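Local coordinates for protein redox-sensing transcriptional repressor Rex (Thermus thermophilus, PDB 2DT5) that acts as a homodimeric, DNA-binding transcriptional repressor that probably modulates transcription in response to changes in the cellular NADH/NAD(+) redox state, at residues I168-P173 and V184-F189; C84-G89 and L146-E151; Q24-T29 and Y62-L67. The protein carries 1 engineered substitution. One frame throughout, in Å; residues are numbered along the deposited sequence.

Contact 1: residues I168-P173 and V184-F189; sequences ILNFAP and VENVDF. With NAD (nicotinamide-adenine-dinucleotide), chain L.
Glu185 lies beside Leu169 in a parallel pair and bonds to Ile168 and Asn170, the residues on either side of Leu169. Its N-H goes to Ile168 O, and its own O takes the N-H of Asn170, with Asn170 N and Glu185 O 2.7 Å apart. One step on, Val187 N bonds to Asn170 O at 2.8 Å, where the strands end. There the two chains grip the carboxamide of NAD. N7N of NAD gives hydrogen bonds to Phe171 O and to Val187 O, each 3.0 Å long. One carbonyl from each segment thus fixes the turn of the amide. The N-H of Phe189 is directed at NAD O7N, though that oxygen is less surely placed. Phe171 CG is anti to the carbonyl carbon (chi1 -66°), which brings the ring back to Val187 although CB points away from 184-189. Val187 CG2 lies 3.7 Å from the centroid of the Phe171 ring, a CH-pi contact over its face. Val187 CG2 is also 3.6 Å from Leu169 CG. Phe171 turns its edge to the face of Phe189 in an offset edge-to-face pair, the planes at 62°. An alanine at Phe171 would probably leave Val187 CG2 without its ring and open a gap beside Phe189. Glu185 points its carboxylate to Arg195 of the second subunit in a salt bridge. Nicotinamide held at the C-terminal ends of parallel strands is characteristic of a Rossmann fold.

Contact 2: residues C84-G89 and L146-E151; sequences CIVGMG and LTVPRE. With NAD (nicotinamide-adenine-dinucleotide), chain L.
Ile85 meets Thr147 through CG2, the branch anti to its backbone N, with Ile85 CG2 3.6 Å from Thr147 OG1. Val86 comes next and pairs in parallel with Leu146. Its O accepts the N-H of Thr147, with 3.0 Å from Thr147 N to Val86 O. Val86 CG1 touches Leu146 CD1 at 3.9 Å and packs on the adenine, 3.6 Å from NAD C2A. Gly87 O takes a hydrogen bond from Thr147 OG1 at 2.7 Å. Thr147 OG1 sits between its own N and carbonyl carbon (chi1 48°), and this bond holds it there. Gly87 CA lies against Val148 CG1 at 3.7 Å. A side chain on Gly87 would run into Thr147 O and Val148 CG1, and phi of 110° also favours glycine. Met88 centres an inverse gamma turn. Gly89 is the N-cap residue of helix 90-96, and a CB there would strike O5B of NAD. A water lies between Thr147 O and NAD O2N and holds Gly89 N weakly. Val148 O accepts a hydrogen bond from the ribose O3D of NAD at 2.7 Å. Gly87 and Gly89 fit the start of a GxGxxG loop. Strand 81-86 runs between strands 105-112 and 143-146. Ile85 packs on helix 90-96, while Val86 and Leu146 pack on helix 150-163.

Contact 3: residues Q24-T29 and Y62-L67; sequences QGVHRT and YTVPVL
Val64, the first residue of helix 64-75, is pressed against Val26 and His27, just before strand 28-29. Val64 CB lies 3.5 Å from His27 O. From there the side chain forks. Val64 CG1, anti to the backbone N (chi1 173°), leads to Val26 O at 3.9 Å. CG2, anti to the carbonyl carbon, goes deeper between the segments. Val64 CG2 touches His27 C at 3.6 Å and Thr29 CG2 at 3.9 Å, and it also meets Val26 CG1 at longer range. The side chains of Val26 and Thr29 both cross that of Val64 at about a right angle. The backbone of Val64 is tied down as well. Val64 N bonds to His27 O at 3.1 Å, with the donor above the carbonyl plane and 42° out of it. Next to this, Thr29 and Tyr62 form an antiparallel hydrogen-bonded pair. Thr29 N to Tyr62 O is 2.9 Å and nearly straight at 171°, and Tyr62 N to Thr29 O is 2.8 Å. On the outer side, His27 runs alongside Thr63, with His27 CE1 3.7 Å from Thr63 CG2. Pro65 CD lies over the rim of one face of the imidazole. On the other side of the small sheet, Thr29 packs on Leu21 and Leu34, and Tyr62 packs on Val45 and Leu49. The hydroxyl of Tyr62 is hydrogen-bonded to Ser31. Two short antiparallel strands set against helices 7-23, 31-37 and 42-51 are consistent with a winged-helix DNA-binding domain.

Overall arrangement
Contacts 1 and 2 belong to the parallel part of the same mixed sheet and touch each other. Strand 143-146 links them through probable backbone bonds from Leu146 to Leu169 and Phe171. Both bind NAD. The touching residues of contact 2 are all buried; it holds the adenine and ribose parts with glycines, carbonyls and small side chains. Contact 1 is partly buried, holds the carboxamide, and reaches the second subunit at the sheet edge. Contact 3 stands apart, with its centre about 33 Å from that of contact 1 and about 40 Å from that of contact 2. It joins a two-strand antiparallel sheet to a helix start, with no cofactor and with polar residues on its outer side.

Contact 1: residues I168-P173 and V184-F189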
loop_
_atom_site.group_PDB
_atom_site.type_symbol
_atom_site.label_atom_id
_atom_site.label_comp_id
_atom_site.label_asym_id
_atom_site.label_seq_id
_atom_site.Cartn_x
_atom_site.Cartn_y
_atom_site.Cartn_z
ATOM N N ILE B 168 7.509 -13.496 -4.290
ATOM C CA ILE B 168 8.288 -12.284 -4.520
ATOM C C ILE B 168 7.439 -11.050 -4.240
ATOM O O ILE B 168 6.362 -10.878 -4.812
ATOM C CB ILE B 168 8.792 -12.164 -5.988
ATOM C CG1 ILE B 168 9.665 -13.365 -6.369
ATOM C CG2 ILE B 168 9.566 -10.870 -6.167
ATOM C CD1 ILE B 168 10.137 -13.346 -7.806
ATOM N N LEU B 169 7.941 -10.203 -3.365
ATOM C CA LEU B 169 7.325 -8.927 -3.076
ATOM C C LEU B 169 8.081 -7.994 -4.017
ATOM O O LEU B 169 9.220 -7.600 -3.757
ATOM C CB LEU B 169 7.487 -8.498 -1.624
ATOM C CG LEU B 169 6.683 -7.289 -1.144
ATOM C CD1 LEU B 169 5.195 -7.599 -1.225
ATOM C CD2 LEU B 169 7.081 -6.896 0.280
ATOM N N ASN B 170 7.439 -7.650 -5.129
ATOM C CA ASN B 170 8.034 -6.869 -6.206
ATOM C C ASN B 170 7.867 -5.369 -6.076
ATOM O O ASN B 170 6.748 -4.861 -6.156
ATOM C CB ASN B 170 7.420 -7.315 -7.534
ATOM C CG ASN B 170 7.912 -6.496 -8.699
ATOM O OD1 ASN B 170 7.143 -6.136 -9.601
ATOM N ND2 ASN B 170 9.203 -6.195 -8.693
ATOM N N PHE B 171 8.961 -4.644 -5.857
ATOM C CA PHE B 171 8.874 -3.187 -5.767
ATOM C C PHE B 171 9.129 -2.518 -7.118
ATOM O O PHE B 171 8.745 -1.364 -7.321
ATOM C CB PHE B 171 9.869 -2.633 -4.747
ATOM C CG PHE B 171 9.582 -3.046 -3.324
ATOM C CD1 PHE B 171 9.850 -4.343 -2.893
ATOM C CD2 PHE B 171 9.020 -2.139 -2.429
ATOM C CE1 PHE B 171 9.565 -4.742 -1.586
ATOM C CE2 PHE B 171 8.724 -2.518 -1.109
ATOM C CZ PHE B 171 8.996 -3.819 -0.688
ATOM N N ALA B 172 9.787 -3.230 -8.028
ATOM C CA ALA B 172 10.081 -2.667 -9.355
ATOM C C ALA B 172 8.790 -2.351 -10.108
ATOM O O ALA B 172 7.849 -3.146 -10.107
ATOM C CB ALA B 172 10.934 -3.643 -10.161
ATOM N N PRO B 173 8.720 -1.178 -10.750
ATOM C CA PRO B 173 7.518 -0.784 -11.496
ATOM C C PRO B 173 7.381 -1.554 -12.797
ATOM O O PRO B 173 7.494 -0.971 -13.868
ATOM C CB PRO B 173 7.739 0.710 -11.744
ATOM C CG PRO B 173 9.236 0.767 -11.952
ATOM C CD PRO B 173 9.764 -0.142 -10.846
ATOM N N VAL B 184 3.256 -13.674 -6.360
ATOM C CA VAL B 184 3.838 -12.359 -6.591
ATOM C C VAL B 184 2.874 -11.262 -6.148
ATOM O O VAL B 184 1.673 -11.325 -6.420
ATOM C CB VAL B 184 4.184 -12.127 -8.097
ATOM C CG1 VAL B 184 4.839 -10.761 -8.284
ATOM C CG2 VAL B 184 5.129 -13.210 -8.593
ATOM N N GLU B 185 3.424 -10.271 -5.452
ATOM C CA GLU B 185 2.676 -9.108 -4.970
ATOM C C GLU B 185 3.529 -7.908 -5.313
ATOM O O GLU B 185 4.714 -7.868 -4.970
ATOM C CB GLU B 185 2.484 -9.160 -3.453
ATOM C CG GLU B 185 1.467 -10.190 -2.996
ATOM C CD GLU B 185 0.030 -9.720 -3.229
ATOM O OE1 GLU B 185 -0.828 -10.564 -3.584
ATOM O OE2 GLU B 185 -0.235 -8.510 -3.040
ATOM N N ASN B 186 2.932 -6.950 -6.011
ATOM C CA ASN B 186 3.626 -5.732 -6.401
ATOM C C ASN B 186 3.331 -4.631 -5.396
ATOM O O ASN B 186 2.191 -4.463 -4.951
ATOM C CB ASN B 186 3.171 -5.300 -7.788
ATOM C CG ASN B 186 3.382 -6.384 -8.812
ATOM O OD1 ASN B 186 4.491 -6.864 -8.986
ATOM N ND2 ASN B 186 2.313 -6.792 -9.478
ATOM N N VAL B 187 4.361 -3.886 -5.027
ATOM C CA VAL B 187 4.183 -2.809 -4.065
ATOM C C VAL B 187 4.059 -1.495 -4.808
ATOM O O VAL B 187 4.680 -1.298 -5.850
ATOM C CB VAL B 187 5.408 -2.683 -3.110
ATOM C CG1 VAL B 187 5.173 -1.534 -2.110
ATOM C CG2 VAL B 187 5.666 -4.018 -2.396
ATOM N N ASP B 188 3.235 -0.602 -4.283
ATOM C CA ASP B 188 3.109 0.725 -4.877
ATOM C C ASP B 188 3.033 1.680 -3.705
ATOM O O ASP B 188 1.979 1.871 -3.130
ATOM C CB ASP B 188 1.853 0.828 -5.744
ATOM C CG ASP B 188 1.587 2.242 -6.206
ATOM O OD1 ASP B 188 2.560 2.999 -6.414
ATOM O OD2 ASP B 188 0.401 2.592 -6.366
ATOM N N PHE B 189 4.180 2.235 -3.329
ATOM C CA PHE B 189 4.283 3.152 -2.202
ATOM C C PHE B 189 3.564 4.461 -2.441
ATOM O O PHE B 189 3.387 5.242 -1.518
ATOM C CB PHE B 189 5.761 3.436 -1.887
ATOM C CG PHE B 189 6.399 2.415 -0.993
ATOM C CD1 PHE B 189 7.770 2.248 -0.982
ATOM C CD2 PHE B 189 5.625 1.633 -0.144
ATOM C CE1 PHE B 189 8.372 1.315 -0.136
ATOM C CE2 PHE B 189 6.212 0.702 0.704
ATOM C CZ PHE B 189 7.591 0.541 0.708
HETATM P PA NAD L . 19.236 1.894 -7.011
HETATM O O1A NAD L . 19.677 2.775 -5.886
HETATM O O2A NAD L . 19.725 2.169 -8.400
HETATM O O5B NAD L . 19.608 0.447 -6.562
HETATM C C5B NAD L . 19.364 -0.721 -7.385
HETATM C C4B NAD L . 20.335 -1.774 -6.916
HETATM O O4B NAD L . 20.027 -2.938 -7.754
HETATM C C3B NAD L . 21.864 -1.506 -7.204
HETATM O O3B NAD L . 22.617 -1.625 -5.957
HETATM C C2B NAD L . 22.276 -2.559 -8.230
HETATM O O2B NAD L . 23.586 -2.985 -8.214
HETATM C C1B NAD L . 21.238 -3.632 -7.918
HETATM N N9A NAD L . 21.003 -4.548 -9.002
HETATM C C8A NAD L . 20.841 -4.390 -10.387
HETATM N N7A NAD L . 20.630 -5.533 -11.015
HETATM C C5A NAD L . 20.644 -6.512 -10.088
HETATM C C6A NAD L . 20.469 -7.970 -10.159
HETATM N N6A NAD L . 20.250 -8.602 -11.291
HETATM N N1A NAD L . 20.556 -8.632 -8.931
HETATM C C2A NAD L . 20.781 -8.045 -7.736
HETATM N N3A NAD L . 20.954 -6.659 -7.620
HETATM C C4A NAD L . 20.883 -5.933 -8.819
HETATM O O3 NAD L . 17.635 1.887 -7.074
HETATM P PN NAD L . 16.495 2.321 -5.965
HETATM O O1N NAD L . 16.276 3.778 -6.041
HETATM O O2N NAD L . 16.925 1.708 -4.673
HETATM O O5D NAD L . 15.198 1.595 -6.601
HETATM C C5D NAD L . 15.123 0.139 -6.656
HETATM C C4D NAD L . 13.839 -0.262 -7.279
HETATM O O4D NAD L . 12.705 0.252 -6.430
HETATM C C3D NAD L . 13.567 0.367 -8.710
HETATM O O3D NAD L . 12.912 -0.599 -9.561
HETATM C C2D NAD L . 12.628 1.514 -8.385
HETATM O O2D NAD L . 11.918 2.006 -9.471
HETATM C C1D NAD L . 11.735 0.849 -7.277
HETATM N N1N NAD L . 10.887 1.866 -6.602
HETATM C C2N NAD L . 9.628 1.386 -6.146
HETATM C C3N NAD L . 8.897 2.024 -5.244
HETATM C C7N NAD L . 7.559 1.479 -4.847
HETATM O O7N NAD L . 6.795 2.223 -4.193
HETATM N N7N NAD L . 7.215 0.242 -5.249
HETATM C C4N NAD L . 9.386 3.323 -4.610
HETATM C C5N NAD L . 10.901 3.286 -4.539
HETATM C C6N NAD L . 11.549 2.842 -5.717
HETATM O O HOH W 1 5.694 -2.987 -7.988
HETATM O O HOH W 2 6.099 -0.081 -8.630
#

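Contact 2: residues C84-G89 and L146-E151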
loop_
_atom_site.group_PDB
_atom_site.type_symbol
_atom_site.label_atom_id
_atom_site.label_comp_id
_atom_site.label_asym_id
_atom_site.label_seq_id
_atom_site.Cartn_x
_atom_site.Cartn_y
_atom_site.Cartn_z
ATOM N N CYS B 84 14.723 -12.364 1.880
ATOM C CA CYS B 84 15.969 -11.845 1.367
ATOM C C CYS B 84 15.629 -10.605 0.575
ATOM O O CYS B 84 14.489 -10.397 0.154
ATOM C CB CYS B 84 16.683 -12.872 0.492
ATOM S SG CYS B 84 15.878 -13.184 -1.113
ATOM N N ILE B 85 16.633 -9.774 0.355
ATOM C CA ILE B 85 16.441 -8.581 -0.435
ATOM C C ILE B 85 17.376 -8.758 -1.619
ATOM O O ILE B 85 18.557 -9.108 -1.442
ATOM C CB ILE B 85 16.839 -7.315 0.351
ATOM C CG1 ILE B 85 15.899 -7.121 1.557
ATOM C CG2 ILE B 85 16.779 -6.120 -0.572
ATOM C CD1 ILE B 85 16.347 -6.039 2.557
ATOM N N VAL B 86 16.852 -8.560 -2.822
ATOM C CA VAL B 86 17.668 -8.661 -4.019
ATOM C C VAL B 86 17.721 -7.262 -4.623
ATOM O O VAL B 86 16.726 -6.754 -5.119
ATOM C CB VAL B 86 17.065 -9.660 -5.030
ATOM C CG1 VAL B 86 17.807 -9.562 -6.384
ATOM C CG2 VAL B 86 17.178 -11.088 -4.466
ATOM N N GLY B 87 18.893 -6.641 -4.572
ATOM C CA GLY B 87 19.032 -5.293 -5.084
ATOM C C GLY B 87 19.226 -4.407 -3.864
ATOM O O GLY B 87 18.285 -3.789 -3.371
ATOM N N MET B 88 20.453 -4.381 -3.361
ATOM C CA MET B 88 20.790 -3.601 -2.189
ATOM C C MET B 88 21.232 -2.176 -2.500
ATOM O O MET B 88 22.309 -1.744 -2.098
ATOM C CB MET B 88 21.864 -4.316 -1.384
ATOM C CG MET B 88 21.378 -5.631 -0.763
ATOM S SD MET B 88 20.126 -5.322 0.467
ATOM C CE MET B 88 21.084 -4.607 1.762
ATOM N N GLY B 89 20.379 -1.461 -3.222
ATOM C CA GLY B 89 20.648 -0.079 -3.536
ATOM C C GLY B 89 20.016 0.754 -2.434
ATOM O O GLY B 89 19.965 0.334 -1.276
ATOM N N LEU B 146 12.125 -7.778 -4.109
ATOM C CA LEU B 146 12.806 -7.375 -5.322
ATOM C C LEU B 146 12.881 -5.870 -5.464
ATOM O O LEU B 146 11.895 -5.224 -5.771
ATOM C CB LEU B 146 12.108 -7.964 -6.553
ATOM C CG LEU B 146 12.921 -7.873 -7.859
ATOM C CD1 LEU B 146 14.330 -8.453 -7.639
ATOM C CD2 LEU B 146 12.200 -8.627 -8.969
ATOM N N THR B 147 14.079 -5.330 -5.274
ATOM C CA THR B 147 14.305 -3.898 -5.359
ATOM C C THR B 147 15.452 -3.556 -6.327
ATOM O O THR B 147 16.374 -2.822 -5.973
ATOM C CB THR B 147 14.613 -3.338 -3.947
ATOM O OG1 THR B 147 15.607 -4.162 -3.323
ATOM C CG2 THR B 147 13.347 -3.385 -3.068
ATOM N N VAL B 148 15.409 -4.125 -7.533
ATOM C CA VAL B 148 16.410 -3.820 -8.554
ATOM C C VAL B 148 15.720 -2.877 -9.534
ATOM O O VAL B 148 14.490 -2.779 -9.538
ATOM C CB VAL B 148 16.879 -5.100 -9.327
ATOM C CG1 VAL B 148 17.453 -6.117 -8.359
ATOM C CG2 VAL B 148 15.720 -5.710 -10.107
ATOM N N PRO B 149 16.492 -2.153 -10.365
ATOM C CA PRO B 149 15.856 -1.244 -11.328
ATOM C C PRO B 149 14.895 -2.030 -12.236
ATOM O O PRO B 149 15.034 -3.246 -12.389
ATOM C CB PRO B 149 17.044 -0.686 -12.118
ATOM C CG PRO B 149 18.168 -0.750 -11.151
ATOM C CD PRO B 149 17.957 -2.093 -10.476
ATOM N N ARG B 150 13.930 -1.333 -12.827
ATOM C CA ARG B 150 12.947 -1.947 -13.720
ATOM C C ARG B 150 13.577 -2.838 -14.787
ATOM O O ARG B 150 13.188 -4.001 -14.983
ATOM C CB ARG B 150 12.128 -0.858 -14.419
ATOM C CG ARG B 150 11.161 -1.396 -15.454
ATOM C CD ARG B 150 10.154 -0.348 -15.884
ATOM N NE ARG B 150 8.995 -0.970 -16.527
ATOM C CZ ARG B 150 7.843 -0.348 -16.769
ATOM N NH1 ARG B 150 7.681 0.925 -16.425
ATOM N NH2 ARG B 150 6.843 -1.005 -17.347
ATOM N N GLU B 151 14.555 -2.270 -15.477
ATOM C CA GLU B 151 15.243 -2.959 -16.549
ATOM C C GLU B 151 15.839 -4.302 -16.155
ATOM O O GLU B 151 15.960 -5.189 -16.985
ATOM C CB GLU B 151 16.335 -2.053 -17.124
ATOM C CG GLU B 151 15.821 -0.823 -17.889
ATOM C CD GLU B 151 15.037 0.170 -17.022
ATOM O OE1 GLU B 151 15.509 0.522 -15.911
ATOM O OE2 GLU B 151 13.953 0.612 -17.469
HETATM P PA NAD L . 19.236 1.894 -7.011
HETATM O O1A NAD L . 19.677 2.775 -5.886
HETATM O O2A NAD L . 19.725 2.169 -8.400
HETATM O O5B NAD L . 19.608 0.447 -6.562
HETATM C C5B NAD L . 19.364 -0.721 -7.385
HETATM C C4B NAD L . 20.335 -1.774 -6.916
HETATM O O4B NAD L . 20.027 -2.938 -7.754
HETATM C C3B NAD L . 21.864 -1.506 -7.204
HETATM O O3B NAD L . 22.617 -1.625 -5.957
HETATM C C2B NAD L . 22.276 -2.559 -8.230
HETATM O O2B NAD L . 23.586 -2.985 -8.214
HETATM C C1B NAD L . 21.238 -3.632 -7.918
HETATM N N9A NAD L . 21.003 -4.548 -9.002
HETATM C C8A NAD L . 20.841 -4.390 -10.387
HETATM N N7A NAD L . 20.630 -5.533 -11.015
HETATM C C5A NAD L . 20.644 -6.512 -10.088
HETATM C C6A NAD L . 20.469 -7.970 -10.159
HETATM N N6A NAD L . 20.250 -8.602 -11.291
HETATM N N1A NAD L . 20.556 -8.632 -8.931
HETATM C C2A NAD L . 20.781 -8.045 -7.736
HETATM N N3A NAD L . 20.954 -6.659 -7.620
HETATM C C4A NAD L . 20.883 -5.933 -8.819
HETATM O O3 NAD L . 17.635 1.887 -7.074
HETATM P PN NAD L . 16.495 2.321 -5.965
HETATM O O1N NAD L . 16.276 3.778 -6.041
HETATM O O2N NAD L . 16.925 1.708 -4.673
HETATM O O5D NAD L . 15.198 1.595 -6.601
HETATM C C5D NAD L . 15.123 0.139 -6.656
HETATM C C4D NAD L . 13.839 -0.262 -7.279
HETATM O O4D NAD L . 12.705 0.252 -6.430
HETATM C C3D NAD L . 13.567 0.367 -8.710
HETATM O O3D NAD L . 12.912 -0.599 -9.561
HETATM C C2D NAD L . 12.628 1.514 -8.385
HETATM O O2D NAD L . 11.918 2.006 -9.471
HETATM C C1D NAD L . 11.735 0.849 -7.277
HETATM N N1N NAD L . 10.887 1.866 -6.602
HETATM C C2N NAD L . 9.628 1.386 -6.146
HETATM C C3N NAD L . 8.897 2.024 -5.244
HETATM C C7N NAD L . 7.559 1.479 -4.847
HETATM O O7N NAD L . 6.795 2.223 -4.193
HETATM N N7N NAD L . 7.215 0.242 -5.249
HETATM C C4N NAD L . 9.386 3.323 -4.610
HETATM C C5N NAD L . 10.901 3.286 -4.539
HETATM C C6N NAD L . 11.549 2.842 -5.717
HETATM O O HOH W 3 17.466 -0.897 -4.017
#

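Contact 3: residues Q24-T29 and Y62-L67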
loop_
_atom_site.group_PDB
_atom_site.type_symbol
_atom_site.label_atom_id
_atom_site.label_comp_id
_atom_site.label_asym_id
_atom_site.label_seq_id
_atom_site.Cartn_x
_atom_site.Cartn_y
_atom_site.Cartn_z
ATOM N N GLN B 24 -6.195 -1.540 23.405
ATOM C CA GLN B 24 -7.123 -0.733 24.181
ATOM C C GLN B 24 -7.767 -1.521 25.325
ATOM O O GLN B 24 -8.759 -1.079 25.906
ATOM C CB GLN B 24 -8.219 -0.189 23.268
ATOM C CG GLN B 24 -7.703 0.646 22.106
ATOM C CD GLN B 24 -8.801 0.984 21.111
ATOM O OE1 GLN B 24 -9.347 0.102 20.444
ATOM N NE2 GLN B 24 -9.135 2.267 21.010
ATOM N N GLY B 25 -7.211 -2.686 25.640
ATOM C CA GLY B 25 -7.759 -3.500 26.709
ATOM C C GLY B 25 -9.065 -4.209 26.376
ATOM O O GLY B 25 -9.558 -4.995 27.186
ATOM N N VAL B 26 -9.637 -3.936 25.203
ATOM C CA VAL B 26 -10.890 -4.578 24.803
ATOM C C VAL B 26 -10.684 -6.087 24.727
ATOM O O VAL B 26 -9.768 -6.569 24.052
ATOM C CB VAL B 26 -11.364 -4.075 23.433
ATOM C CG1 VAL B 26 -12.627 -4.813 23.013
ATOM C CG2 VAL B 26 -11.613 -2.576 23.500
ATOM N N HIS B 27 -11.538 -6.837 25.414
ATOM C CA HIS B 27 -11.387 -8.281 25.421
ATOM C C HIS B 27 -12.386 -8.995 24.521
ATOM O O HIS B 27 -12.132 -10.109 24.076
ATOM C CB HIS B 27 -11.478 -8.809 26.859
ATOM C CG HIS B 27 -11.175 -10.271 26.987
ATOM N ND1 HIS B 27 -12.141 -11.248 26.868
ATOM C CD2 HIS B 27 -10.008 -10.924 27.202
ATOM C CE1 HIS B 27 -11.585 -12.438 27.006
ATOM N NE2 HIS B 27 -10.289 -12.271 27.208
ATOM N N ARG B 28 -13.510 -8.356 24.231
ATOM C CA ARG B 28 -14.501 -8.986 23.372
ATOM C C ARG B 28 -14.997 -8.009 22.300
ATOM O O ARG B 28 -15.035 -6.804 22.528
ATOM C CB ARG B 28 -15.663 -9.486 24.233
ATOM C CG ARG B 28 -16.393 -10.698 23.680
ATOM C CD ARG B 28 -17.417 -11.227 24.677
ATOM N NE ARG B 28 -18.353 -10.184 25.097
ATOM C CZ ARG B 28 -19.399 -10.387 25.892
ATOM N NH1 ARG B 28 -19.653 -11.603 26.363
ATOM N NH2 ARG B 28 -20.194 -9.374 26.218
ATOM N N THR B 29 -15.352 -8.522 21.124
ATOM C CA THR B 29 -15.859 -7.661 20.055
ATOM C C THR B 29 -16.983 -8.334 19.274
ATOM O O THR B 29 -17.333 -9.482 19.546
ATOM C CB THR B 29 -14.727 -7.217 19.064
ATOM O OG1 THR B 29 -15.298 -6.415 18.018
ATOM C CG2 THR B 29 -14.026 -8.426 18.449
ATOM N N TYR B 62 -17.032 -12.235 19.173
ATOM C CA TYR B 62 -15.721 -12.861 19.162
ATOM C C TYR B 62 -14.895 -12.465 20.362
ATOM O O TYR B 62 -15.107 -11.417 20.963
ATOM C CB TYR B 62 -14.924 -12.456 17.910
ATOM C CG TYR B 62 -15.680 -12.509 16.606
ATOM C CD1 TYR B 62 -16.520 -11.465 16.221
ATOM C CD2 TYR B 62 -15.560 -13.610 15.756
ATOM C CE1 TYR B 62 -17.224 -11.514 15.024
ATOM C CE2 TYR B 62 -16.265 -13.668 14.554
ATOM C CZ TYR B 62 -17.092 -12.623 14.196
ATOM O OH TYR B 62 -17.798 -12.697 13.020
ATOM N N THR B 63 -13.937 -13.313 20.694
ATOM C CA THR B 63 -13.029 -13.023 21.779
ATOM C C THR B 63 -11.764 -12.523 21.064
ATOM O O THR B 63 -11.105 -13.259 20.323
ATOM C CB THR B 63 -12.764 -14.291 22.633
ATOM O OG1 THR B 63 -13.995 -14.711 23.248
ATOM C CG2 THR B 63 -11.736 -14.008 23.713
ATOM N N VAL B 64 -11.476 -11.241 21.262
ATOM C CA VAL B 64 -10.341 -10.573 20.651
ATOM C C VAL B 64 -9.066 -11.405 20.567
ATOM O O VAL B 64 -8.569 -11.670 19.482
ATOM C CB VAL B 64 -10.056 -9.237 21.395
ATOM C CG1 VAL B 64 -8.776 -8.594 20.888
ATOM C CG2 VAL B 64 -11.239 -8.296 21.210
ATOM N N PRO B 65 -8.517 -11.832 21.708
ATOM C CA PRO B 65 -7.290 -12.627 21.607
ATOM C C PRO B 65 -7.434 -13.957 20.876
ATOM O O PRO B 65 -6.474 -14.434 20.271
ATOM C CB PRO B 65 -6.862 -12.809 23.065
ATOM C CG PRO B 65 -8.166 -12.736 23.821
ATOM C CD PRO B 65 -8.907 -11.622 23.113
ATOM N N VAL B 66 -8.621 -14.560 20.943
ATOM C CA VAL B 66 -8.861 -15.843 20.278
ATOM C C VAL B 66 -8.832 -15.625 18.772
ATOM O O VAL B 66 -8.038 -16.244 18.054
ATOM C CB VAL B 66 -10.233 -16.444 20.667
ATOM C CG1 VAL B 66 -10.559 -17.662 19.767
ATOM C CG2 VAL B 66 -10.207 -16.867 22.128
ATOM N N LEU B 67 -9.691 -14.726 18.313
ATOM C CA LEU B 67 -9.768 -14.408 16.905
ATOM C C LEU B 67 -8.411 -13.936 16.355
ATOM O O LEU B 67 -7.993 -14.356 15.277
ATOM C CB LEU B 67 -10.845 -13.352 16.676
ATOM C CG LEU B 67 -11.033 -12.961 15.212
ATOM C CD1 LEU B 67 -11.278 -14.210 14.387
ATOM C CD2 LEU B 67 -12.197 -12.009 15.081
#